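Local coordinates for protein probable methyltransferase (Bordetella pertussis, PDB 3KTY) that probably transfers methyl groups from S-adenosyl-L-methionine to RNA, as a member of the TrmH family of SPOUT methyltransferases, here as its N-terminal SpoU methylase domain, at residues 31-36 with 165-169; 82-86 with 108-112; 10-16 with 119-125; 38-44 with 68-74; 28-32 with 60-66. One frame throughout, in Å; residues are numbered along the deposited sequence.

The five contacts build one alpha-beta-alpha sandwich from its parallel sheet outward. Contact 3 joins the strands at the middle of the sheet, its centre about 5 Å from the chain centre. Contact 4 adds the flanking strands, about 11 Å from contact 3 between centres, through V40 N to F13 O and M15 N to V40 O, both 2.9 Å, probable hydrogen bonds. Contact 2 continues the sheet in the other direction, F86 N lying 2.6 Å from A122 O, another probable hydrogen bond. Contacts 1 and 5 share I31 and K32, with about 11 Å between centres; both reach the second subunit. F36 and I31 pack on F13, tying contact 1 to contact 3.

Contact 1 of 5, residues 31-36 with 165-169; sequences IKTMGF and AWELR
Helix 21-33 ends here against the flank of helix 157-172, with M34 and W166 closest in the backbone (CA-CA 6.0 Å). M34, a selenomethionine, adopts chi1 and chi2 both m. Its CG lies 3.6 Å from A165 CB, and its SE sits 3.9 Å from both W166 CB and R169 CD. SE also approaches the edge of the W166 six-membered ring (chi1 t, chi2 -105°), 5.4 Å from the centroid, in a Met-aromatic contact. G35, at phi/psi 93/7, closes a Schellman motif: F36 N bonds I31 O (2.8 Å) and G35 N bonds K32 O (2.8 Å). This turn presents M34 O to R169 (chi1 to chi3 all t, chi4 78°), whose NH1 donates to it at 2.9 Å. F36, chi1 m and chi2 -82°, leaves sideways, but its ring end comes close to the partner helix: CE2 is 3.5 Å from A165 O, near the ring plane, and CZ is 3.7 Å from L168 CB. I31, with chi1 p, adds CG2 at 4.2 Å from A165 CB. Helix 157-172 also lies at the dimer interface, where W166 NE1 bonds E167 OE2 and R169 NE bonds P147 O, both of the second subunit.

Contact 2 of 5, residues 82-86 with 108-112; sequences VTLAF and LARRH
Strand 84-86 and helix 108-112 run almost antiparallel, their axes 10.0 Å apart at closest approach and 167° between N-to-C directions; L84 and A109 are the nearest CA pair at 7.5 Å. Helix 102-115 belongs to one helical layer of the alpha-beta-alpha sandwich and packs on its parallel sheet, over the face bearing L84 and F86; strand 84-89 lies beside strand 121-125. T83 precedes the strand with phi/psi -94/-21, then L84 to F86 are extended (-146/113, -124/126, -99/127). The alternation sends L84 and F86 toward the helix. L108 to H112 are regular helix, with H112 N bonded to L108 O at 2.9 Å. F86, chi1 m and chi2 -88°, places CZ 4.0 Å from L108 CB, near the ring plane, and CE2 4.5 Å from A109 CB. L84, chi1 t and chi2 p, directs CD2 to within 4.2 Å of A109 CA and 4.1 Å of L108 O. H112, chi1 t and chi2 75°, lies with one ring face against L84 CB, which stands 3.8 Å from the ring centroid and 14° off its normal, a CH-pi contact. T83 (chi1 p) bonds V120 N, just before strand 121-125 of the same chain, through OG1; the same T83 OG1 reaches the imidazole edge, forming a short 2.5 Å hydrogen bond with H112 NE2.

Contact 3 of 5, residues 10-16 with 119-125; sequences RVRFIMT and GVVAIVL
Strands 11-16 and 121-125 are parallel neighbours in register V11-V121, R12-A122, F13-I123, I14-V124 and M15-L125, with CA-CA distances of 4.6 to 5.0 Å. Their axes approach to 4.6 Å and cross at -19°, the gentle twist of a parallel sheet; this central pair forms the core of the alpha-beta-alpha sandwich of the SpoU (SPOUT-clan) domain. Backbone hydrogen bonds form an unbroken ladder: V121 N to R10 O (2.9 Å), R12 N to V121 O (2.7 Å), I123 N to R12 O (2.9 Å), I14 N to I123 O (2.8 Å), L125 N to I14 O (2.8 Å) and T16 N to L125 O (2.7 Å). Ahead of it, R10 NE donates to G119 O at 3.1 Å, while R10 NH1 bonds T116 O. Apolar pairs line both faces: on one, F13 CD1 meets I123 CB at 4.0 Å (both chi1 m); on the other, I14 CD1 is 4.0 Å from A122 CB and I14 CB 4.4 Å from V124 CG2. R12 CD packs closely on V120 CG1, at 3.4 Å. Helix 157-172 covers F13, I123 and L125, helix 102-115 covers V11 and V121, and strands 39-42 and 84-89 continue the sheet beyond 11-16 and 121-125, respectively.

Contact 4 of 5, residues 38-44 with 68-74; sequences ELVLVAP and RAAVHDT
P44 lays its ring against V71, CD to CG1 3.6 Å, just past the end of strand 39-42. The strand runs parallel to 70-72, axes 4.8 Å apart at closest approach and crossing at -20°, with bridges V40-A70, L41-V71 and V42-H72. Backbone bonds link A70 N to L39 O (3.2 Å), L41 N to A70 O (2.9 Å), H72 N to L41 O (3.0 Å) and A43 N to H72 O (2.8 Å). A43 then turns at phi/psi 54/57. L41 (chi1 m) shares a face with V71, CB to CG2 4.3 Å; on the other, V40 CG1 meets the edge of the H72 ring at CD2, 3.7 Å. E38 OE2 and R68 NH2 make a salt bridge of 3.6 Å, and R68 NH2 also bonds G37 O. T74 OG1 caps the start of helix 75-79 by bonding E77 N. Strand 70-72 is the outermost strand within this chain on this side; with helices 53-59 and 63-67 in the connection, the parallel pair forms a beta-alpha-beta crossover of the sandwich.

Contact 5 of 5, residues 28-32 with 60-66; sequences ARAIK and SGALDVL
S60, poorly ordered, starts the second segment with its O 4.0 Å from R29 CD, alongside helix 21-33. G61 follows at phi/psi 104/-39, where a beta carbon would collide with the carbonyl oxygen of S60; G61 O accepts a hydrogen bond from K32 NZ at 2.8 Å. The lysine gets there with an extended chain, chi1 to chi3 all t and chi4 -148°. A62, at the N-cap position of helix 63-67, turns its CB toward the other helix, 3.6 Å from A28 O, R29 CA and K32 CD and 4.3 Å from A28 CB; R29 and A62 are the closest CA pair, at 5.1 Å. With alanines facing each other, the helices lie close, on the sandwich layer that covers L39 of strand 39-42. Helix 63-67 belongs to the connection from strand 39-42 to strand 70-72. D64, chi1 p, brings OD2 3.6 Å from K32 CE and 3.7 Å from K32 NZ, a long salt bridge; the same D64 OD2 takes a weak bond from V65 N (2.6 Å). V65, chi1 t, packs CG1 at 3.8 Å from A28 CB and 4.1 Å from I31 CD1, with CG2 4.1 Å from K32 CD. L66, chi1 t, sets CB 4.2 Å from A28 CB and reaches V56 and A59 of helix 53-59. R29 NH1 bonds Q159 of the second subunit.

Contact 1 of 5, residues 31-36 with 165-169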
# COMPACT_ATOMS: atom_id res chain seq x y z
N ILE A 31 8.52 3.79 3.39
CA ILE A 31 9.61 3.26 2.55
C ILE A 31 10.54 2.30 3.27
O ILE A 31 11.04 1.34 2.70
CB ILE A 31 10.41 4.32 1.74
CG1 ILE A 31 11.17 5.28 2.65
CG2 ILE A 31 9.50 5.08 0.76
CD1 ILE A 31 12.06 6.22 1.87
N LYS A 32 10.76 2.54 4.55
CA LYS A 32 11.60 1.61 5.25
C LYS A 32 10.99 0.21 5.24
O LYS A 32 11.71 -0.76 5.09
CB LYS A 32 11.87 2.06 6.68
CG LYS A 32 13.05 1.34 7.26
CD LYS A 32 13.38 1.87 8.63
CE LYS A 32 14.73 1.33 9.11
NZ LYS A 32 14.72 1.18 10.58
N THR A 33 9.66 0.11 5.43
CA THR A 33 9.04 -1.21 5.46
C THR A 33 9.24 -2.00 4.17
O THR A 33 9.13 -3.22 4.16
CB THR A 33 7.51 -1.20 5.79
OG1 THR A 33 6.76 -0.66 4.69
CG2 THR A 33 7.25 -0.40 7.02
N MSE A 34 9.47 -1.28 3.08
CA MSE A 34 9.73 -1.86 1.78
C MSE A 34 11.23 -2.03 1.53
O MSE A 34 11.63 -2.47 0.46
CB MSE A 34 9.09 -1.00 0.67
CG MSE A 34 7.50 -0.97 0.75
SE MSE A 34 6.74 -2.82 0.83
CE MSE A 34 5.24 -2.47 2.04
N GLY A 35 12.05 -1.68 2.50
CA GLY A 35 13.48 -1.85 2.34
C GLY A 35 14.22 -0.63 1.80
O GLY A 35 15.40 -0.71 1.55
N PHE A 36 13.56 0.51 1.66
CA PHE A 36 14.25 1.70 1.16
C PHE A 36 14.65 2.70 2.26
O PHE A 36 13.93 2.89 3.24
CB PHE A 36 13.43 2.38 0.08
CG PHE A 36 13.15 1.49 -1.11
CD1 PHE A 36 14.10 1.34 -2.12
CD2 PHE A 36 11.95 0.78 -1.22
CE1 PHE A 36 13.84 0.51 -3.25
CE2 PHE A 36 11.68 -0.06 -2.36
CZ PHE A 36 12.63 -0.19 -3.37
N ALA A 165 6.57 1.98 -3.47
CA ALA A 165 7.67 1.30 -2.86
C ALA A 165 7.43 -0.21 -2.83
O ALA A 165 8.38 -0.98 -2.93
CB ALA A 165 7.91 1.85 -1.44
N TRP A 166 6.18 -0.64 -2.70
CA TRP A 166 5.90 -2.08 -2.78
C TRP A 166 6.21 -2.59 -4.21
O TRP A 166 6.96 -3.54 -4.39
CB TRP A 166 4.44 -2.40 -2.27
CG TRP A 166 3.93 -3.59 -2.88
CD1 TRP A 166 3.01 -3.66 -3.86
CD2 TRP A 166 4.38 -4.93 -2.64
NE1 TRP A 166 2.83 -4.96 -4.24
CE2 TRP A 166 3.66 -5.77 -3.51
CE3 TRP A 166 5.33 -5.50 -1.78
CZ2 TRP A 166 3.85 -7.15 -3.57
CZ3 TRP A 166 5.52 -6.88 -1.82
CH2 TRP A 166 4.78 -7.68 -2.71
N GLU A 167 5.70 -1.93 -5.23
CA GLU A 167 6.01 -2.29 -6.63
C GLU A 167 7.50 -2.36 -6.94
O GLU A 167 8.00 -3.30 -7.57
CB GLU A 167 5.36 -1.27 -7.56
CG GLU A 167 3.79 -1.51 -7.62
CD GLU A 167 3.38 -2.82 -8.32
OE1 GLU A 167 4.20 -3.42 -9.04
OE2 GLU A 167 2.23 -3.27 -8.15
N LEU A 168 8.22 -1.35 -6.45
CA LEU A 168 9.64 -1.29 -6.63
C LEU A 168 10.33 -2.40 -5.90
O LEU A 168 11.22 -3.04 -6.41
CB LEU A 168 10.17 0.06 -6.17
CG LEU A 168 9.93 1.15 -7.21
CD1 LEU A 168 10.27 2.48 -6.61
CD2 LEU A 168 10.79 0.86 -8.43
N ARG A 169 9.94 -2.63 -4.67
CA ARG A 169 10.53 -3.74 -3.96
C ARG A 169 10.33 -5.06 -4.71
O ARG A 169 11.25 -5.85 -4.92
CB ARG A 169 9.92 -3.82 -2.55
CG ARG A 169 10.27 -5.08 -1.81
CD ARG A 169 9.80 -5.00 -0.30
NE ARG A 169 10.35 -6.16 0.37
CZ ARG A 169 11.61 -6.28 0.77
NH1 ARG A 169 12.45 -5.27 0.62
NH2 ARG A 169 12.03 -7.40 1.31

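Contact 2 of 5, residues 82-86 with 108-112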
# COMPACT_ATOMS: atom_id res chain seq x y z
N VAL A 82 19.98 11.97 -10.46
CA VAL A 82 19.09 10.91 -10.84
C VAL A 82 19.17 10.62 -12.32
O VAL A 82 19.07 11.53 -13.12
CB VAL A 82 17.65 11.25 -10.45
CG1 VAL A 82 16.70 10.17 -11.01
CG2 VAL A 82 17.55 11.35 -8.91
N THR A 83 19.31 9.35 -12.68
CA THR A 83 19.35 8.96 -14.09
C THR A 83 18.01 8.53 -14.70
O THR A 83 17.85 8.58 -15.91
CB THR A 83 20.44 7.90 -14.38
OG1 THR A 83 20.23 6.73 -13.58
CG2 THR A 83 21.81 8.45 -14.09
N LEU A 84 17.06 8.14 -13.85
CA LEU A 84 15.72 7.75 -14.31
C LEU A 84 14.69 8.16 -13.25
O LEU A 84 14.68 7.65 -12.13
CB LEU A 84 15.64 6.24 -14.58
CG LEU A 84 14.23 5.76 -14.96
CD1 LEU A 84 13.72 6.47 -16.21
CD2 LEU A 84 14.13 4.20 -15.10
N ALA A 85 13.84 9.12 -13.60
CA ALA A 85 12.96 9.70 -12.62
C ALA A 85 11.55 9.57 -13.08
O ALA A 85 11.22 10.00 -14.17
CB ALA A 85 13.29 11.15 -12.36
N PHE A 86 10.71 8.99 -12.23
CA PHE A 86 9.28 8.92 -12.54
C PHE A 86 8.47 9.99 -11.83
O PHE A 86 8.55 10.14 -10.60
CB PHE A 86 8.70 7.55 -12.19
CG PHE A 86 9.25 6.46 -13.02
CD1 PHE A 86 8.65 6.14 -14.23
CD2 PHE A 86 10.37 5.75 -12.60
CE1 PHE A 86 9.15 5.10 -15.01
CE2 PHE A 86 10.89 4.70 -13.37
CZ PHE A 86 10.28 4.38 -14.58
N LEU A 108 10.75 -1.13 -15.56
CA LEU A 108 11.74 -0.21 -16.13
C LEU A 108 12.82 0.15 -15.11
O LEU A 108 13.98 0.12 -15.42
CB LEU A 108 11.07 1.06 -16.57
CG LEU A 108 10.09 0.86 -17.71
CD1 LEU A 108 9.24 2.12 -17.88
CD2 LEU A 108 10.90 0.51 -18.97
N ALA A 109 12.44 0.46 -13.88
CA ALA A 109 13.43 0.74 -12.88
C ALA A 109 14.44 -0.39 -12.69
O ALA A 109 15.64 -0.14 -12.54
CB ALA A 109 12.78 1.07 -11.55
N ARG A 110 13.96 -1.63 -12.67
CA ARG A 110 14.79 -2.80 -12.45
C ARG A 110 15.81 -2.95 -13.56
O ARG A 110 16.98 -3.23 -13.32
CB ARG A 110 13.92 -4.08 -12.40
CG ARG A 110 14.67 -5.37 -12.66
CD ARG A 110 15.59 -5.66 -11.51
NE ARG A 110 16.31 -6.91 -11.73
CZ ARG A 110 15.98 -8.07 -11.14
NH1 ARG A 110 14.93 -8.14 -10.29
NH2 ARG A 110 16.72 -9.14 -11.37
N ARG A 111 15.33 -2.75 -14.78
CA ARG A 111 16.14 -2.83 -15.99
C ARG A 111 17.24 -1.76 -15.93
O ARG A 111 18.41 -2.04 -16.16
CB ARG A 111 15.22 -2.57 -17.20
CG ARG A 111 15.41 -3.50 -18.38
CD ARG A 111 14.13 -3.56 -19.24
NE ARG A 111 13.04 -4.22 -18.52
CZ ARG A 111 11.75 -3.89 -18.63
NH1 ARG A 111 10.82 -4.55 -17.93
NH2 ARG A 111 11.39 -2.90 -19.45
N HIS A 112 16.84 -0.53 -15.62
CA HIS A 112 17.78 0.56 -15.50
C HIS A 112 18.85 0.26 -14.44
O HIS A 112 20.02 0.42 -14.70
CB HIS A 112 17.05 1.86 -15.19
CG HIS A 112 17.93 3.07 -15.24
ND1 HIS A 112 18.37 3.62 -16.43
CD2 HIS A 112 18.45 3.85 -14.25
CE1 HIS A 112 19.13 4.67 -16.17
NE2 HIS A 112 19.20 4.82 -14.86

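Contact 3 of 5, residues 10-16 with 119-125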
# COMPACT_ATOMS: atom_id res chain seq x y z
N ARG A 10 19.84 2.63 -4.32
CA ARG A 10 19.90 3.38 -5.58
C ARG A 10 18.55 3.85 -6.05
O ARG A 10 18.39 4.35 -7.18
CB ARG A 10 20.57 2.52 -6.65
CG ARG A 10 22.04 2.30 -6.37
CD ARG A 10 22.52 1.17 -7.23
NE ARG A 10 22.40 1.48 -8.65
CZ ARG A 10 22.66 0.60 -9.60
NH1 ARG A 10 22.54 0.95 -10.88
NH2 ARG A 10 23.05 -0.63 -9.28
N VAL A 11 17.56 3.70 -5.16
CA VAL A 11 16.24 4.23 -5.38
C VAL A 11 15.94 5.37 -4.42
O VAL A 11 16.16 5.24 -3.21
CB VAL A 11 15.14 3.10 -5.25
CG1 VAL A 11 13.76 3.71 -5.31
CG2 VAL A 11 15.31 2.02 -6.37
N ARG A 12 15.36 6.45 -4.93
CA ARG A 12 15.02 7.61 -4.09
C ARG A 12 13.60 8.03 -4.24
O ARG A 12 13.09 8.03 -5.35
CB ARG A 12 15.84 8.82 -4.52
CG ARG A 12 17.17 8.74 -3.93
CD ARG A 12 18.15 8.90 -4.99
NE ARG A 12 18.68 10.22 -4.87
CZ ARG A 12 19.95 10.49 -4.62
NH1 ARG A 12 20.84 9.52 -4.45
NH2 ARG A 12 20.30 11.73 -4.52
N PHE A 13 13.00 8.45 -3.13
CA PHE A 13 11.61 8.96 -3.14
C PHE A 13 11.57 10.43 -2.78
O PHE A 13 11.97 10.84 -1.69
CB PHE A 13 10.72 8.16 -2.18
CG PHE A 13 10.71 6.68 -2.46
CD1 PHE A 13 9.67 6.09 -3.15
CD2 PHE A 13 11.78 5.89 -2.08
CE1 PHE A 13 9.68 4.73 -3.44
CE2 PHE A 13 11.79 4.54 -2.34
CZ PHE A 13 10.75 3.97 -3.03
N ILE A 14 11.05 11.20 -3.71
CA ILE A 14 11.03 12.64 -3.62
C ILE A 14 9.64 13.21 -3.42
O ILE A 14 8.78 13.12 -4.30
CB ILE A 14 11.70 13.26 -4.85
CG1 ILE A 14 13.08 12.62 -5.00
CG2 ILE A 14 11.81 14.81 -4.67
CD1 ILE A 14 13.91 13.18 -6.14
N MSE A 15 9.42 13.83 -2.26
CA MSE A 15 8.16 14.51 -2.00
C MSE A 15 8.26 16.01 -2.24
O MSE A 15 9.06 16.69 -1.59
CB MSE A 15 7.77 14.31 -0.53
CG MSE A 15 7.40 12.88 -0.14
SE MSE A 15 7.25 12.84 1.80
CE MSE A 15 5.41 13.53 2.04
N THR A 16 7.46 16.54 -3.15
CA THR A 16 7.48 17.98 -3.35
C THR A 16 6.42 18.79 -2.57
O THR A 16 5.23 18.45 -2.52
CB THR A 16 7.38 18.35 -4.83
OG1 THR A 16 6.06 18.05 -5.30
CG2 THR A 16 8.42 17.61 -5.66
N GLY A 119 23.37 3.99 -12.14
CA GLY A 119 22.08 4.60 -12.37
C GLY A 119 21.35 4.84 -11.05
O GLY A 119 21.59 4.17 -10.06
N VAL A 120 20.48 5.83 -11.04
CA VAL A 120 19.76 6.16 -9.85
C VAL A 120 18.35 6.39 -10.28
O VAL A 120 18.08 7.07 -11.27
CB VAL A 120 20.25 7.46 -9.21
CG1 VAL A 120 19.35 7.81 -8.02
CG2 VAL A 120 21.66 7.27 -8.76
N VAL A 121 17.43 5.81 -9.52
CA VAL A 121 16.04 5.90 -9.89
C VAL A 121 15.33 6.73 -8.86
O VAL A 121 15.56 6.57 -7.65
CB VAL A 121 15.36 4.49 -10.00
CG1 VAL A 121 13.84 4.62 -10.10
CG2 VAL A 121 15.89 3.76 -11.20
N ALA A 122 14.46 7.60 -9.33
CA ALA A 122 13.65 8.35 -8.39
C ALA A 122 12.20 8.27 -8.76
O ALA A 122 11.81 8.29 -9.95
CB ALA A 122 14.10 9.84 -8.28
N ILE A 123 11.41 8.18 -7.70
CA ILE A 123 9.98 8.39 -7.75
C ILE A 123 9.65 9.74 -7.18
O ILE A 123 10.04 10.04 -6.06
CB ILE A 123 9.27 7.36 -6.88
CG1 ILE A 123 9.70 5.96 -7.31
CG2 ILE A 123 7.73 7.48 -7.08
CD1 ILE A 123 9.33 5.67 -8.74
N VAL A 124 8.93 10.54 -7.95
CA VAL A 124 8.59 11.91 -7.57
C VAL A 124 7.10 12.15 -7.31
O VAL A 124 6.28 12.03 -8.22
CB VAL A 124 9.02 12.89 -8.71
CG1 VAL A 124 8.78 14.37 -8.32
CG2 VAL A 124 10.49 12.66 -9.09
N LEU A 125 6.76 12.52 -6.09
CA LEU A 125 5.36 12.80 -5.70
C LEU A 125 5.06 14.24 -5.32
O LEU A 125 5.81 14.86 -4.57
CB LEU A 125 5.02 12.01 -4.46
CG LEU A 125 5.18 10.51 -4.52
CD1 LEU A 125 6.60 10.16 -4.10
CD2 LEU A 125 4.11 9.88 -3.59

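Contact 4 of 5, residues 38-44 with 68-74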
# COMPACT_ATOMS: atom_id res chain seq x y z
N GLU A 38 16.04 6.03 1.43
CA GLU A 38 16.35 7.33 0.83
C GLU A 38 15.14 8.21 0.56
O GLU A 38 14.44 8.07 -0.45
CB GLU A 38 17.13 7.13 -0.48
CG GLU A 38 18.41 7.89 -0.54
CD GLU A 38 19.44 7.33 0.41
OE1 GLU A 38 19.84 6.17 0.21
OE2 GLU A 38 19.82 8.06 1.37
N LEU A 39 14.93 9.17 1.44
CA LEU A 39 13.82 10.09 1.31
C LEU A 39 14.31 11.53 1.12
O LEU A 39 15.16 12.00 1.85
CB LEU A 39 12.94 10.02 2.56
CG LEU A 39 11.76 11.01 2.63
CD1 LEU A 39 10.63 10.65 1.69
CD2 LEU A 39 11.25 11.04 4.04
N VAL A 40 13.74 12.21 0.14
CA VAL A 40 14.10 13.53 -0.22
C VAL A 40 12.89 14.45 -0.22
O VAL A 40 11.85 14.12 -0.78
CB VAL A 40 14.75 13.55 -1.65
CG1 VAL A 40 15.17 15.00 -2.00
CG2 VAL A 40 15.96 12.64 -1.71
N LEU A 41 13.02 15.60 0.39
CA LEU A 41 11.97 16.61 0.38
C LEU A 41 12.37 17.82 -0.46
O LEU A 41 13.48 18.32 -0.31
CB LEU A 41 11.77 17.11 1.79
CG LEU A 41 11.36 16.13 2.91
CD1 LEU A 41 10.88 16.94 4.05
CD2 LEU A 41 10.25 15.23 2.43
N VAL A 42 11.48 18.29 -1.32
CA VAL A 42 11.71 19.52 -2.07
C VAL A 42 10.74 20.62 -1.62
O VAL A 42 9.52 20.42 -1.62
CB VAL A 42 11.56 19.28 -3.59
CG1 VAL A 42 11.46 20.61 -4.34
CG2 VAL A 42 12.73 18.43 -4.11
N ALA A 43 11.28 21.76 -1.22
CA ALA A 43 10.49 22.95 -0.88
C ALA A 43 9.42 22.67 0.16
O ALA A 43 8.26 22.92 -0.08
CB ALA A 43 9.86 23.59 -2.13
N PRO A 44 9.82 22.16 1.32
CA PRO A 44 8.77 21.86 2.29
C PRO A 44 8.21 23.15 2.85
O PRO A 44 8.87 24.20 2.74
CB PRO A 44 9.52 21.08 3.38
CG PRO A 44 10.97 21.51 3.19
CD PRO A 44 11.14 21.66 1.72
N ARG A 68 18.21 11.22 8.15
CA ARG A 68 19.04 11.32 6.95
C ARG A 68 18.39 11.95 5.73
O ARG A 68 19.05 12.15 4.73
CB ARG A 68 19.59 9.94 6.55
CG ARG A 68 20.56 9.34 7.58
CD ARG A 68 21.13 7.99 7.11
NE ARG A 68 20.12 6.92 7.08
CZ ARG A 68 19.40 6.54 6.01
NH1 ARG A 68 18.54 5.54 6.15
NH2 ARG A 68 19.54 7.13 4.82
N ALA A 69 17.08 12.21 5.79
CA ALA A 69 16.37 12.78 4.63
C ALA A 69 16.99 14.12 4.19
O ALA A 69 17.25 15.00 4.99
CB ALA A 69 14.93 13.00 4.97
N ALA A 70 17.20 14.26 2.89
CA ALA A 70 17.79 15.46 2.34
C ALA A 70 16.67 16.45 2.02
O ALA A 70 15.61 16.05 1.56
CB ALA A 70 18.57 15.08 1.07
N VAL A 71 16.89 17.74 2.29
CA VAL A 71 15.93 18.77 1.92
C VAL A 71 16.57 19.75 0.94
O VAL A 71 17.58 20.36 1.28
CB VAL A 71 15.45 19.64 3.14
CG1 VAL A 71 14.42 20.67 2.71
CG2 VAL A 71 14.90 18.79 4.23
N HIS A 72 15.94 19.96 -0.22
CA HIS A 72 16.34 20.96 -1.19
C HIS A 72 15.22 21.92 -1.43
O HIS A 72 14.10 21.62 -1.11
CB HIS A 72 16.67 20.28 -2.48
CG HIS A 72 17.63 19.16 -2.31
ND1 HIS A 72 18.93 19.37 -1.90
CD2 HIS A 72 17.49 17.83 -2.46
CE1 HIS A 72 19.56 18.21 -1.83
NE2 HIS A 72 18.69 17.25 -2.15
N ASP A 73 15.54 23.09 -1.96
CA ASP A 73 14.52 24.05 -2.33
C ASP A 73 13.96 23.78 -3.71
O ASP A 73 12.87 24.24 -4.05
CB ASP A 73 15.09 25.47 -2.30
CG ASP A 73 15.43 25.95 -0.88
OD1 ASP A 73 14.93 25.37 0.10
OD2 ASP A 73 16.21 26.93 -0.76
N THR A 74 14.70 23.03 -4.53
CA THR A 74 14.27 22.86 -5.90
C THR A 74 14.31 21.39 -6.35
O THR A 74 15.09 20.59 -5.83
CB THR A 74 15.18 23.66 -6.84
OG1 THR A 74 16.45 23.00 -6.95
CG2 THR A 74 15.37 25.14 -6.34

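Contact 5 of 5, residues 28-32 with 60-66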
# COMPACT_ATOMS: atom_id res chain seq x y z
N ALA A 28 8.50 8.10 5.72
CA ALA A 28 9.76 7.45 6.03
C ALA A 28 9.56 6.00 6.43
O ALA A 28 10.36 5.13 6.06
CB ALA A 28 10.49 8.21 7.15
N ARG A 29 8.48 5.76 7.19
CA ARG A 29 8.15 4.44 7.72
C ARG A 29 7.68 3.60 6.55
O ARG A 29 8.18 2.49 6.32
CB ARG A 29 7.06 4.53 8.81
CG ARG A 29 6.87 3.23 9.56
CD ARG A 29 5.69 3.21 10.57
NE ARG A 29 4.76 2.12 10.24
CZ ARG A 29 5.03 0.82 10.40
NH1 ARG A 29 4.12 -0.09 10.04
NH2 ARG A 29 6.19 0.41 10.91
N ALA A 30 6.73 4.13 5.80
CA ALA A 30 6.35 3.45 4.55
C ALA A 30 7.57 2.93 3.75
O ALA A 30 7.65 1.75 3.46
CB ALA A 30 5.53 4.38 3.67
N ILE A 31 8.52 3.79 3.39
CA ILE A 31 9.61 3.26 2.55
C ILE A 31 10.54 2.30 3.27
O ILE A 31 11.04 1.34 2.70
CB ILE A 31 10.41 4.32 1.74
CG1 ILE A 31 11.17 5.28 2.65
CG2 ILE A 31 9.50 5.08 0.76
CD1 ILE A 31 12.06 6.22 1.87
N LYS A 32 10.76 2.54 4.55
CA LYS A 32 11.60 1.61 5.25
C LYS A 32 10.99 0.21 5.24
O LYS A 32 11.71 -0.76 5.09
CB LYS A 32 11.87 2.06 6.68
CG LYS A 32 13.05 1.34 7.26
CD LYS A 32 13.38 1.87 8.63
CE LYS A 32 14.73 1.33 9.11
NZ LYS A 32 14.72 1.18 10.58
N SER A 60 8.11 6.33 13.95
CA SER A 60 8.67 5.36 14.91
C SER A 60 9.14 4.05 14.26
O SER A 60 8.36 3.33 13.60
CB SER A 60 7.66 5.07 16.03
OG SER A 60 6.50 4.46 15.50
N GLY A 61 10.42 3.74 14.44
CA GLY A 61 11.07 2.63 13.76
C GLY A 61 11.96 3.10 12.61
O GLY A 61 13.04 2.56 12.39
N ALA A 62 11.50 4.10 11.88
CA ALA A 62 12.21 4.64 10.72
C ALA A 62 12.79 6.03 11.00
O ALA A 62 12.90 6.87 10.10
CB ALA A 62 11.28 4.68 9.52
N LEU A 63 13.15 6.28 12.24
CA LEU A 63 13.67 7.60 12.62
C LEU A 63 14.97 7.94 11.92
O LEU A 63 15.24 9.11 11.63
CB LEU A 63 13.85 7.69 14.12
CG LEU A 63 12.98 8.83 14.61
CD1 LEU A 63 12.58 8.64 16.10
CD2 LEU A 63 13.68 10.18 14.35
N ASP A 64 15.78 6.91 11.68
CA ASP A 64 17.00 7.01 10.89
C ASP A 64 16.76 7.48 9.44
O ASP A 64 17.50 8.29 8.93
CB ASP A 64 17.74 5.66 10.91
CG ASP A 64 16.93 4.52 10.26
OD1 ASP A 64 17.55 3.46 9.92
OD2 ASP A 64 15.70 4.68 10.07
N VAL A 65 15.74 6.95 8.78
CA VAL A 65 15.47 7.34 7.40
C VAL A 65 15.10 8.81 7.42
O VAL A 65 15.46 9.58 6.51
CB VAL A 65 14.32 6.48 6.80
CG1 VAL A 65 13.72 7.10 5.54
CG2 VAL A 65 14.80 5.09 6.51
N LEU A 66 14.39 9.16 8.48
CA LEU A 66 13.82 10.48 8.67
C LEU A 66 14.90 11.51 8.96
O LEU A 66 14.85 12.60 8.43
CB LEU A 66 12.86 10.44 9.85
CG LEU A 66 12.18 11.78 10.07
CD1 LEU A 66 11.31 12.20 8.87
CD2 LEU A 66 11.37 11.77 11.39